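Local coordinates for protein tubulin-binding cofactor A (Leishmania major, PDB 4CQI) that probably acts early in the tubulin folding pathway, binding beta-tubulin and helping to hold it in a quasi-native conformation, at residues 27-32 and 106-111; 40-45 and 79-84; 51-56 and 72-77. All coordinates share one frame; numbering follows the deposited sequence.

Contact 1. Residues 27-32 and 106-111; sequences TLRIKV and VSNEEL
Leu28 and Leu111 slide past each other in opposite directions. Leu28, its CG anti to the backbone N (chi1 -174°), does the touching with its CD2 branch, which lies 3.8 Å from Leu111 CG and also rests against Leu111 CD2. That same methyl meets Val106, its CG2 being 4.0 Å from Leu28 CD2, and is thus shared between the incoming loop and the first turn of helix 109-125. Arg29 crosses Leu111 at about a right angle: Leu111 CD2 sits over one guanidinium face, 4.1 Å above its plane and offset toward the rim. At the edge of that group stands the amide of Asn108, the two planes 52° apart; Arg29 NH2 and Asn108 ND2, both donors, do not bond to each other but converge on Glu25 OE2, Arg29 by a salt bridge. Asn108 also serves as N-cap, its OD1 accepting from Leu111 N at 3.0 Å from above the carbonyl plane. Leu95 and Leu99 of helix 67-100 add to the packing on Leu28. The N-capped start of a helix docked on the first helix in this way belongs to one end of the three-helix bundle of the TBCA family.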
loop_
_atom_site.group_PDB
_atom_site.type_symbol
_atom_site.label_atom_id
_atom_site.label_comp_id
_atom_site.label_asym_id
_atom_site.label_seq_id
_atom_site.Cartn_x
_atom_site.Cartn_y
_atom_site.Cartn_z
ATOM N N THR A 27 11.589 -8.664 -14.099
ATOM C CA THR A 27 11.001 -7.323 -13.895
ATOM C C THR A 27 9.561 -7.445 -13.394
ATOM O O THR A 27 9.157 -6.740 -12.432
ATOM C CB THR A 27 11.106 -6.509 -15.189
ATOM O OG1 THR A 27 12.507 -6.267 -15.435
ATOM C CG2 THR A 27 10.372 -5.194 -15.087
ATOM N N LEU A 28 8.787 -8.323 -14.020
ATOM C CA LEU A 28 7.403 -8.549 -13.576
ATOM C C LEU A 28 7.328 -8.944 -12.101
ATOM O O LEU A 28 6.491 -8.434 -11.343
ATOM C CB LEU A 28 6.693 -9.572 -14.448
ATOM C CG LEU A 28 5.210 -9.833 -14.229
ATOM C CD1 LEU A 28 4.390 -8.537 -14.250
ATOM C CD2 LEU A 28 4.656 -10.838 -15.265
ATOM N N ARG A 29 8.201 -9.869 -11.707
ATOM C CA ARG A 29 8.290 -10.319 -10.315
ATOM C C ARG A 29 8.574 -9.166 -9.356
ATOM O O ARG A 29 7.904 -9.035 -8.320
ATOM C CB ARG A 29 9.377 -11.421 -10.224
ATOM C CG ARG A 29 9.372 -12.286 -8.983
ATOM C CD ARG A 29 10.355 -13.461 -9.155
ATOM N NE ARG A 29 9.792 -14.556 -9.969
ATOM C CZ ARG A 29 10.255 -14.993 -11.146
ATOM N NH1 ARG A 29 11.334 -14.447 -11.720
ATOM N NH2 ARG A 29 9.639 -16.000 -11.765
ATOM N N ILE A 30 9.554 -8.316 -9.691
ATOM C CA ILE A 30 9.899 -7.165 -8.877
ATOM C C ILE A 30 8.708 -6.228 -8.744
ATOM O O ILE A 30 8.422 -5.735 -7.644
ATOM C CB ILE A 30 11.090 -6.383 -9.468
ATOM C CG1 ILE A 30 12.392 -7.194 -9.353
ATOM C CG2 ILE A 30 11.253 -5.018 -8.789
ATOM C CD1 ILE A 30 13.449 -6.734 -10.356
ATOM N N LYS A 31 8.035 -5.971 -9.851
ATOM C CA LYS A 31 6.870 -5.067 -9.812
ATOM C C LYS A 31 5.715 -5.651 -8.970
ATOM O O LYS A 31 5.082 -4.921 -8.208
ATOM C CB LYS A 31 6.412 -4.684 -11.209
ATOM C CG LYS A 31 7.427 -3.888 -12.028
ATOM C CD LYS A 31 6.810 -3.452 -13.369
ATOM C CE LYS A 31 7.846 -2.664 -14.197
ATOM N NZ LYS A 31 8.259 -1.375 -13.576
ATOM N N VAL A 32 5.483 -6.966 -9.068
ATOM C CA VAL A 32 4.437 -7.625 -8.285
ATOM C C VAL A 32 4.792 -7.532 -6.808
ATOM O O VAL A 32 3.921 -7.214 -5.981
ATOM C CB VAL A 32 4.208 -9.088 -8.743
ATOM C CG1 VAL A 32 3.349 -9.868 -7.733
ATOM C CG2 VAL A 32 3.568 -9.078 -10.131
ATOM N N VAL A 106 5.362 -12.704 -21.203
ATOM C CA VAL A 106 5.783 -13.596 -20.153
ATOM C C VAL A 106 4.976 -14.903 -20.357
ATOM O O VAL A 106 3.772 -14.874 -20.663
ATOM C CB VAL A 106 5.613 -12.962 -18.742
ATOM C CG1 VAL A 106 5.731 -14.036 -17.671
ATOM C CG2 VAL A 106 6.683 -11.876 -18.547
ATOM N N SER A 107 5.661 -16.036 -20.283
ATOM C CA SER A 107 5.006 -17.338 -20.545
ATOM C C SER A 107 4.599 -18.026 -19.240
ATOM O O SER A 107 3.825 -18.999 -19.249
ATOM C CB SER A 107 5.922 -18.262 -21.350
ATOM O OG SER A 107 7.177 -18.417 -20.705
ATOM N N ASN A 108 5.138 -17.526 -18.127
ATOM C CA ASN A 108 4.844 -18.086 -16.813
ATOM C C ASN A 108 3.429 -17.739 -16.396
ATOM O O ASN A 108 3.167 -16.649 -15.868
ATOM C CB ASN A 108 5.863 -17.578 -15.819
ATOM C CG ASN A 108 5.659 -18.147 -14.433
ATOM O OD1 ASN A 108 4.567 -18.602 -14.097
ATOM N ND2 ASN A 108 6.685 -18.083 -13.625
ATOM N N GLU A 109 2.517 -18.673 -16.644
ATOM C CA GLU A 109 1.115 -18.532 -16.317
ATOM C C GLU A 109 0.801 -18.197 -14.833
ATOM O O GLU A 109 -0.111 -17.423 -14.546
ATOM C CB GLU A 109 0.429 -19.851 -16.690
ATOM C CG GLU A 109 -1.009 -20.063 -16.276
ATOM C CD GLU A 109 -1.481 -21.510 -16.560
ATOM O OE1 GLU A 109 -1.120 -22.094 -17.614
ATOM O OE2 GLU A 109 -2.216 -22.070 -15.719
ATOM N N GLU A 110 1.499 -18.830 -13.904
ATOM C CA GLU A 110 1.261 -18.588 -12.471
ATOM C C GLU A 110 1.706 -17.173 -12.032
ATOM O O GLU A 110 1.041 -16.554 -11.169
ATOM C CB GLU A 110 1.944 -19.654 -11.597
ATOM C CG GLU A 110 1.190 -20.998 -11.633
ATOM C CD GLU A 110 1.425 -21.774 -12.910
ATOM O OE1 GLU A 110 2.507 -21.598 -13.508
ATOM O OE2 GLU A 110 0.527 -22.568 -13.316
ATOM N N LEU A 111 2.799 -16.664 -12.610
ATOM C CA LEU A 111 3.223 -15.268 -12.350
ATOM C C LEU A 111 2.234 -14.272 -12.932
ATOM O O LEU A 111 1.925 -13.256 -12.294
ATOM C CB LEU A 111 4.618 -14.977 -12.908
ATOM C CG LEU A 111 5.214 -13.583 -12.690
ATOM C CD1 LEU A 111 5.240 -13.167 -11.232
ATOM C CD2 LEU A 111 6.619 -13.541 -13.262
#

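Contact 2. Residues 40-45 and 79-84; sequences KDLEFA and MMVPHS
Leu42 and Ser84 bring the two helices together, their CA atoms 5.2 Å apart, and most of the contact is van der Waals packing. Leu42 leads with one branch: CG stands anti to the backbone N (chi1 173°), and CD1 reaches across to lie 3.8 Å from Ser84 CB. Leu42 CD1 also touches Val81 O, of the preceding turn, and lies 4.0 Å from Val81 CG1. Next to this, the small Ala45 presents CB to Ser84 OG, likewise at 4.0 Å. The axes of the two short segments approach to 9.2 Å and run antiparallel at 166°.

Among the atoms of the two segments, the hydrogen bonds lie within each helix. Ser84 OG, placed beside its own backbone N and anti to the carbonyl carbon (chi1 -57°), turns back to donate to Met80 O at 2.7 Å. Ser84 N bonds the same oxygen from the opposite face of its carbonyl plane. Two donors thus hold Met80 O, and the hydroxyl of buried Ser84 finds its acceptor within its own helix. Pro82, lacking an N-H, leaves a kink one turn into the segment.

The charged element lies at the margin, where Asp41 OD2 forms a salt bridge with Arg87, further along helix 67-100. Leu42 also packs on Val85 and Ile88 of that helix, so the contact belongs to a continuous seam between helices 23-62 and 67-100, its centre about 6 Å from the centre of the chain.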
loop_
_atom_site.group_PDB
_atom_site.type_symbol
_atom_site.label_atom_id
_atom_site.label_comp_id
_atom_site.label_asym_id
_atom_site.label_seq_id
_atom_site.Cartn_x
_atom_site.Cartn_y
_atom_site.Cartn_z
ATOM N N LYS A 40 0.275 -3.909 1.754
ATOM C CA LYS A 40 0.483 -4.170 3.164
ATOM C C LYS A 40 0.708 -2.843 3.909
ATOM O O LYS A 40 0.149 -2.634 5.001
ATOM C CB LYS A 40 1.660 -5.136 3.374
ATOM C CG LYS A 40 1.510 -6.503 2.699
ATOM C CD LYS A 40 0.314 -7.284 3.207
ATOM C CE LYS A 40 0.494 -8.790 2.954
ATOM N NZ LYS A 40 -0.746 -9.582 3.244
ATOM N N ASP A 41 1.450 -1.930 3.289
ATOM C CA ASP A 41 1.639 -0.576 3.872
ATOM C C ASP A 41 0.321 0.094 4.212
ATOM O O ASP A 41 0.185 0.710 5.278
ATOM C CB ASP A 41 2.504 0.356 2.976
ATOM C CG ASP A 41 3.988 -0.051 2.911
ATOM O OD1 ASP A 41 4.436 -0.822 3.788
ATOM O OD2 ASP A 41 4.685 0.376 1.956
ATOM N N LEU A 42 -0.640 0.045 3.296
ATOM C CA LEU A 42 -1.909 0.705 3.560
ATOM C C LEU A 42 -2.620 -0.002 4.723
ATOM O O LEU A 42 -3.206 0.646 5.588
ATOM C CB LEU A 42 -2.782 0.703 2.313
ATOM C CG LEU A 42 -4.194 1.210 2.483
ATOM C CD1 LEU A 42 -4.234 2.674 2.980
ATOM C CD2 LEU A 42 -4.973 0.992 1.181
ATOM N N GLU A 43 -2.594 -1.335 4.734
ATOM C CA GLU A 43 -3.282 -2.087 5.803
ATOM C C GLU A 43 -2.729 -1.693 7.158
ATOM O O GLU A 43 -3.494 -1.402 8.099
ATOM C CB GLU A 43 -3.147 -3.612 5.625
ATOM C CG GLU A 43 -3.733 -4.134 4.313
ATOM C CD GLU A 43 -3.451 -5.624 4.004
ATOM O OE1 GLU A 43 -2.570 -6.249 4.659
ATOM O OE2 GLU A 43 -4.110 -6.160 3.068
ATOM N N PHE A 44 -1.405 -1.642 7.257
ATOM C CA PHE A 44 -0.798 -1.275 8.558
ATOM C C PHE A 44 -1.092 0.191 8.891
ATOM O O PHE A 44 -1.353 0.500 10.065
ATOM C CB PHE A 44 0.694 -1.547 8.580
ATOM C CG PHE A 44 1.058 -2.997 8.603
ATOM C CD1 PHE A 44 0.721 -3.810 9.679
ATOM C CD2 PHE A 44 1.779 -3.555 7.567
ATOM C CE1 PHE A 44 1.113 -5.130 9.699
ATOM C CE2 PHE A 44 2.150 -4.895 7.571
ATOM C CZ PHE A 44 1.805 -5.692 8.632
ATOM N N ALA A 45 -1.068 1.084 7.886
ATOM C CA ALA A 45 -1.370 2.513 8.076
ATOM C C ALA A 45 -2.794 2.773 8.605
ATOM O O ALA A 45 -3.004 3.591 9.523
ATOM C CB ALA A 45 -1.122 3.306 6.778
ATOM N N MET A 79 -3.657 11.473 7.040
ATOM C CA MET A 79 -3.220 11.852 5.689
ATOM C C MET A 79 -2.311 10.807 5.045
ATOM O O MET A 79 -2.154 10.753 3.804
ATOM C CB MET A 79 -2.431 13.146 5.779
ATOM C CG MET A 79 -3.285 14.172 6.399
ATOM S SD MET A 79 -4.159 14.726 5.012
ATOM C CE MET A 79 -3.143 16.195 5.054
ATOM N N MET A 80 -1.702 9.979 5.882
ATOM C CA MET A 80 -0.913 8.867 5.350
ATOM C C MET A 80 -1.779 7.764 4.705
ATOM O O MET A 80 -1.259 6.968 3.913
ATOM C CB MET A 80 0.044 8.302 6.409
ATOM C CG MET A 80 1.300 9.184 6.544
ATOM S SD MET A 80 2.398 9.221 5.093
ATOM C CE MET A 80 2.208 7.492 4.800
ATOM N N VAL A 81 -3.076 7.729 5.005
ATOM C CA VAL A 81 -3.977 6.826 4.303
ATOM C C VAL A 81 -4.081 7.174 2.796
ATOM O O VAL A 81 -3.725 6.341 1.954
ATOM C CB VAL A 81 -5.337 6.668 5.034
ATOM C CG1 VAL A 81 -6.286 5.831 4.225
ATOM C CG2 VAL A 81 -5.100 6.032 6.395
ATOM N N PRO A 82 -4.501 8.397 2.442
ATOM C CA PRO A 82 -4.465 8.670 1.006
ATOM C C PRO A 82 -3.079 8.594 0.392
ATOM O O PRO A 82 -2.950 8.130 -0.751
ATOM C CB PRO A 82 -5.036 10.082 0.881
ATOM C CG PRO A 82 -5.017 10.656 2.250
ATOM C CD PRO A 82 -5.184 9.482 3.182
ATOM N N HIS A 83 -2.037 8.971 1.126
ATOM C CA HIS A 83 -0.715 8.797 0.565
ATOM C C HIS A 83 -0.469 7.352 0.197
ATOM O O HIS A 83 0.046 7.065 -0.879
ATOM C CB HIS A 83 0.358 9.254 1.507
ATOM C CG HIS A 83 1.722 9.101 0.921
ATOM N ND1 HIS A 83 1.986 9.434 -0.409
ATOM C CD2 HIS A 83 2.881 8.521 1.428
ATOM C CE1 HIS A 83 3.280 9.149 -0.672
ATOM N NE2 HIS A 83 3.828 8.599 0.463
ATOM N N SER A 84 -0.837 6.434 1.082
ATOM C CA SER A 84 -0.619 4.991 0.826
ATOM C C SER A 84 -1.478 4.497 -0.337
ATOM O O SER A 84 -1.035 3.733 -1.226
ATOM C CB SER A 84 -0.877 4.172 2.105
ATOM O OG SER A 84 -0.034 4.612 3.199
#

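Contact 3. Residues 51-56 and 72-77; sequences RELQRL and KVVDEA. With SO4 (sulfate ion), chain B.
An antiparallel helix pair, the 23-62 and 67-100 hairpin close to its turn, frames the meeting of Glu52 and Val74, whose CA atoms are 5.5 Å apart; the local axes run at 168° to each other. Val74 carries most of the apolar contact and uses both methyls. Val74 CG1 meets Leu53 CD2 at 3.5 Å, while Val74 CG2 lies 3.3 Å from Glu52 O and also touches Leu56 CD2. Both leucines cross Val74 at about a right angle.

Glu52 contributes through its aliphatic part as well as its acid. Its CG starts beside the backbone N, and a bend at chi2 (-76°) brings CD beside Val73 CG1; Glu52 OE2 is 3.3 Å from that Val73 CG1 methyl. Nearer the backbone, Glu52 CG packs on Ala77 CB at 3.9 Å. One turn along the same helix, Arg55 NH1 makes a salt bridge to Glu52 OE1 at 2.9 Å; the oxygen lies near the guanidinium plane but is approached from well above the carboxylate plane. Glu52 OE1 also takes a hydrogen bond from Gln70, and Arg55 NH1 is shared with Glu48.

On the outer side, Arg51 presents its guanidinium edge to a sulfate, NE bonding O1 and NH2 bonding O3, the latter at 2.7 Å; Arg47 joins in holding this ion, which probably comes from the crystallisation liquor. The chemistry implies a division of labour: valine, leucine and alanine carbons fill the seam, while the Glu52 carboxylate lies across Val73 with OE1 turned to Arg55 and Gln70. Arg55, bonded to both acids, would be expected to offset the repulsion between Glu52 and Glu48.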
loop_
_atom_site.group_PDB
_atom_site.type_symbol
_atom_site.label_atom_id
_atom_site.label_comp_id
_atom_site.label_asym_id
_atom_site.label_seq_id
_atom_site.Cartn_x
_atom_site.Cartn_y
_atom_site.Cartn_z
ATOM N N ARG A 51 -5.136 3.148 16.221
ATOM C CA ARG A 51 -4.249 3.225 17.386
ATOM C C ARG A 51 -3.860 4.641 17.779
ATOM O O ARG A 51 -3.773 4.943 18.993
ATOM C CB ARG A 51 -2.971 2.452 17.140
ATOM C CG ARG A 51 -3.267 0.971 16.934
ATOM C CD ARG A 51 -2.014 0.181 17.060
ATOM N NE ARG A 51 -2.303 -1.236 17.233
ATOM C CZ ARG A 51 -1.510 -2.093 17.866
ATOM N NH1 ARG A 51 -0.381 -1.664 18.420
ATOM N NH2 ARG A 51 -1.856 -3.381 17.939
ATOM N N GLU A 52 -3.613 5.497 16.794
ATOM C CA GLU A 52 -3.207 6.884 17.095
ATOM C C GLU A 52 -4.331 7.639 17.744
ATOM O O GLU A 52 -4.094 8.486 18.619
ATOM C CB GLU A 52 -2.748 7.654 15.871
ATOM C CG GLU A 52 -1.517 7.105 15.122
ATOM C CD GLU A 52 -0.141 7.353 15.755
ATOM O OE1 GLU A 52 -0.016 7.549 16.994
ATOM O OE2 GLU A 52 0.834 7.303 14.974
ATOM N N LEU A 53 -5.557 7.344 17.321
ATOM C CA LEU A 53 -6.744 7.923 17.911
ATOM C C LEU A 53 -6.944 7.439 19.369
ATOM O O LEU A 53 -7.421 8.191 20.227
ATOM C CB LEU A 53 -7.974 7.604 17.071
ATOM C CG LEU A 53 -8.136 8.337 15.724
ATOM C CD1 LEU A 53 -9.139 7.659 14.785
ATOM C CD2 LEU A 53 -8.550 9.782 15.948
ATOM N N GLN A 54 -6.614 6.184 19.625
ATOM C CA GLN A 54 -6.609 5.642 20.989
ATOM C C GLN A 54 -5.461 6.228 21.821
ATOM O O GLN A 54 -5.628 6.560 22.992
ATOM C CB GLN A 54 -6.452 4.099 20.948
ATOM C CG GLN A 54 -7.607 3.305 20.332
ATOM C CD GLN A 54 -7.195 1.896 19.820
ATOM O OE1 GLN A 54 -6.104 1.375 20.122
ATOM N NE2 GLN A 54 -8.081 1.281 19.030
ATOM N N ARG A 55 -4.286 6.317 21.209
ATOM C CA ARG A 55 -3.077 6.809 21.852
ATOM C C ARG A 55 -3.287 8.259 22.252
ATOM O O ARG A 55 -2.816 8.681 23.315
ATOM C CB ARG A 55 -1.867 6.629 20.919
ATOM C CG ARG A 55 -0.557 7.228 21.424
ATOM C CD ARG A 55 0.624 6.730 20.597
ATOM N NE ARG A 55 0.684 5.257 20.545
ATOM C CZ ARG A 55 0.685 4.494 19.444
ATOM N NH1 ARG A 55 0.690 5.028 18.224
ATOM N NH2 ARG A 55 0.708 3.163 19.565
ATOM N N LEU A 56 -4.054 8.995 21.442
ATOM C CA LEU A 56 -4.535 10.358 21.783
ATOM C C LEU A 56 -5.359 10.377 23.077
ATOM O O LEU A 56 -5.043 11.134 23.999
ATOM C CB LEU A 56 -5.372 10.954 20.630
ATOM C CG LEU A 56 -5.902 12.396 20.734
ATOM C CD1 LEU A 56 -4.760 13.371 21.000
ATOM C CD2 LEU A 56 -6.667 12.799 19.473
ATOM N N LYS A 72 -1.419 16.371 16.296
ATOM C CA LYS A 72 -0.673 16.532 15.046
ATOM C C LYS A 72 -0.289 15.173 14.414
ATOM O O LYS A 72 -0.383 14.996 13.195
ATOM C CB LYS A 72 0.578 17.398 15.284
ATOM C CG LYS A 72 0.239 18.894 15.458
ATOM C CD LYS A 72 1.258 19.677 16.290
ATOM C CE LYS A 72 0.727 21.072 16.650
ATOM N NZ LYS A 72 1.459 21.719 17.786
ATOM N N VAL A 73 0.101 14.202 15.248
ATOM C CA VAL A 73 0.422 12.845 14.754
ATOM C C VAL A 73 -0.828 12.137 14.191
ATOM O O VAL A 73 -0.719 11.460 13.167
ATOM C CB VAL A 73 1.064 12.010 15.860
ATOM C CG1 VAL A 73 1.197 10.535 15.493
ATOM C CG2 VAL A 73 2.409 12.599 16.269
ATOM N N VAL A 74 -1.979 12.300 14.851
ATOM C CA VAL A 74 -3.250 11.723 14.386
ATOM C C VAL A 74 -3.618 12.309 13.025
ATOM O O VAL A 74 -4.008 11.571 12.091
ATOM C CB VAL A 74 -4.394 11.942 15.405
ATOM C CG1 VAL A 74 -5.749 11.631 14.794
ATOM C CG2 VAL A 74 -4.144 11.096 16.666
ATOM N N ASP A 75 -3.456 13.623 12.886
ATOM C CA ASP A 75 -3.792 14.273 11.625
ATOM C C ASP A 75 -2.895 13.747 10.505
ATOM O O ASP A 75 -3.350 13.429 9.385
ATOM C CB ASP A 75 -3.706 15.792 11.767
ATOM C CG ASP A 75 -4.301 16.524 10.555
ATOM O OD1 ASP A 75 -5.408 16.149 10.080
ATOM O OD2 ASP A 75 -3.637 17.429 10.021
ATOM N N GLU A 76 -1.604 13.633 10.802
ATOM C CA GLU A 76 -0.678 13.023 9.850
ATOM C C GLU A 76 -0.958 11.558 9.543
ATOM O O GLU A 76 -0.790 11.159 8.403
ATOM C CB GLU A 76 0.777 13.252 10.313
ATOM C CG GLU A 76 1.178 14.752 10.412
ATOM C CD GLU A 76 1.094 15.510 9.103
ATOM O OE1 GLU A 76 1.282 14.895 8.038
ATOM O OE2 GLU A 76 0.838 16.738 9.116
ATOM N N ALA A 77 -1.344 10.756 10.544
ATOM C CA ALA A 77 -1.742 9.381 10.328
ATOM C C ALA A 77 -2.910 9.276 9.326
ATOM O O ALA A 77 -2.911 8.413 8.411
ATOM C CB ALA A 77 -2.100 8.725 11.623
HETATM S S SO4 B . -5.047 -3.698 16.257
HETATM O O1 SO4 B . -4.910 -2.410 16.987
HETATM O O2 SO4 B . -6.264 -4.450 16.642
HETATM O O3 SO4 B . -3.846 -4.512 16.585
HETATM O O4 SO4 B . -5.141 -3.466 14.800
#

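From the N terminus, helix 23-62 supplies the first segment of every contact, in the order 1, 2, 3. The chain then turns back into helix 67-100, which meets contact 3 first and contact 2 next, so contact 3 closes the shortest loop and is nested within that of contact 2. A further loop follows; its end and the first turn of helix 109-125 complete contact 1, which encloses both others. Contacts 2 and 3 adjoin in sequence, their centres about 13 Å apart, along one antiparallel hairpin; contact 1, about 38 Å from contact 3 between centres and across the chain's centre from it, ties the third helix to the first.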